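Local atomic coordinates of carnitinyl-CoA dehydratase (PDB entry 3R0O), a protein that probably catalyses the reversible dehydration of carnitinyl-CoA to crotonobetainyl-CoA, as a member of the enoyl-CoA hydratase/isomerase (crotonase) family. Residues A134-F140 with M178-A183. Numbering follows the deposited sequence.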
# COMPACT_ATOMS: atom_id res chain seq x y z
N ALA A 134 7.47 16.71 -10.79
CA ALA A 134 6.74 17.08 -12.00
C ALA A 134 6.52 18.59 -12.05
O ALA A 134 6.42 19.24 -11.02
CB ALA A 134 5.41 16.34 -12.09
N CYS A 135 6.45 19.14 -13.25
CA CYS A 135 6.08 20.52 -13.43
C CYS A 135 4.55 20.63 -13.35
O CYS A 135 3.86 19.60 -13.43
CB CYS A 135 6.63 21.05 -14.76
SG CYS A 135 5.95 20.19 -16.21
N GLU A 136 4.05 21.85 -13.14
CA GLU A 136 2.62 22.14 -12.97
C GLU A 136 1.76 21.51 -14.04
O GLU A 136 0.72 20.91 -13.75
CB GLU A 136 2.38 23.65 -12.98
CG GLU A 136 2.75 24.37 -11.69
CD GLU A 136 1.79 24.07 -10.54
OE1 GLU A 136 0.63 23.68 -10.82
OE2 GLU A 136 2.18 24.21 -9.35
N SER A 137 2.20 21.62 -15.30
CA SER A 137 1.37 21.16 -16.41
C SER A 137 1.59 19.68 -16.79
O SER A 137 1.00 19.21 -17.76
CB SER A 137 1.54 22.09 -17.62
OG SER A 137 2.76 21.80 -18.25
N ALA A 138 2.39 18.94 -16.02
CA ALA A 138 2.59 17.50 -16.29
C ALA A 138 1.31 16.71 -15.94
O ALA A 138 0.49 17.13 -15.13
CB ALA A 138 3.77 16.96 -15.52
N SER A 139 1.14 15.57 -16.57
CA SER A 139 0.06 14.67 -16.20
C SER A 139 0.53 13.26 -16.42
O SER A 139 1.47 13.03 -17.21
CB SER A 139 -1.19 14.95 -17.02
OG SER A 139 -0.89 14.79 -18.40
N PHE A 140 -0.12 12.33 -15.73
CA PHE A 140 0.22 10.93 -15.76
C PHE A 140 -1.03 10.14 -16.15
O PHE A 140 -2.16 10.60 -15.96
CB PHE A 140 0.76 10.50 -14.39
CG PHE A 140 1.95 11.33 -13.91
CD1 PHE A 140 3.25 10.88 -14.10
CD2 PHE A 140 1.76 12.58 -13.29
CE1 PHE A 140 4.35 11.64 -13.68
CE2 PHE A 140 2.83 13.36 -12.90
CZ PHE A 140 4.14 12.89 -13.08
N MET A 178 -4.23 11.59 -14.75
CA MET A 178 -4.22 12.19 -13.41
C MET A 178 -3.34 13.45 -13.47
O MET A 178 -2.24 13.39 -14.01
CB MET A 178 -3.67 11.21 -12.35
CG MET A 178 -3.52 11.86 -10.95
SD MET A 178 -3.03 10.66 -9.69
CE MET A 178 -4.63 9.81 -9.49
N THR A 179 -3.82 14.58 -12.95
CA THR A 179 -2.99 15.79 -12.96
C THR A 179 -1.80 15.67 -12.00
O THR A 179 -1.83 14.86 -11.04
CB THR A 179 -3.77 17.02 -12.53
OG1 THR A 179 -4.16 16.85 -11.17
CG2 THR A 179 -5.04 17.27 -13.42
N ALA A 180 -0.77 16.47 -12.23
CA ALA A 180 0.39 16.51 -11.32
C ALA A 180 -0.04 16.80 -9.88
O ALA A 180 0.45 16.17 -8.94
CB ALA A 180 1.41 17.56 -11.78
N SER A 181 -0.94 17.77 -9.74
CA SER A 181 -1.47 18.17 -8.44
C SER A 181 -2.15 17.00 -7.71
O SER A 181 -1.91 16.77 -6.52
CB SER A 181 -2.43 19.35 -8.61
OG SER A 181 -3.21 19.52 -7.45
N ASP A 182 -2.98 16.23 -8.42
CA ASP A 182 -3.59 15.04 -7.81
C ASP A 182 -2.57 13.97 -7.48
O ASP A 182 -2.65 13.32 -6.42
CB ASP A 182 -4.72 14.47 -8.67
CG ASP A 182 -6.02 15.24 -8.51
OD1 ASP A 182 -6.14 16.04 -7.57
OD2 ASP A 182 -6.93 15.05 -9.33
N ALA A 183 -1.58 13.81 -8.35
CA ALA A 183 -0.51 12.79 -8.08
C ALA A 183 0.32 13.12 -6.80
O ALA A 183 0.71 12.21 -6.04
CB ALA A 183 0.40 12.64 -9.31
O HOH W 1 -1.49 19.90 -11.73
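Phe-140 and Met-178 form an antiparallel hydrogen-bonded pair. Phe-140 N donates to Met-178 O at 2.9 Å, nearly straight and in the carbonyl plane. Met-178 N returns a bond to Phe-140 O at 2.6 Å. Their side chains share one face; those of the next, non-hydrogen-bonded pair, Ser-139 and Thr-179, lie on the other. Phe-140 CG is anti to the carbonyl carbon (chi1 -56°), and the ring runs back to Ala-134, whose CB meets its edge in plane. Across the contact, Ala-180 CA lies at the ring's edge, 4.3 Å from CE2. Ala-183 CB approaches CD2 obliquely at 4.2 Å. Met-178 CG is anti to the backbone N (chi1 175°); the chain bends at chi3, and its sulfur departs from Phe-140. Ala-180 CB packs on carbonyl oxygens of the type I turn Cys-135 to Ala-138, 3.5 Å from Ala-138 O and 3.6 Å from Cys-135 O. Ala-180 N adds a weak bond to Ala-138 O, and a water joins Glu-136 O to Ser-181 N. Thr-179 is the N-cap of helix 180-186: its OG1 accepts from Asp-182 N at 3.1 Å. Strand 139-141 lies between 118-119 and 178-179. Val-114 and helix 121-128 pack on Phe-140, while Val-192 of strand 191-193 touches Ala-180.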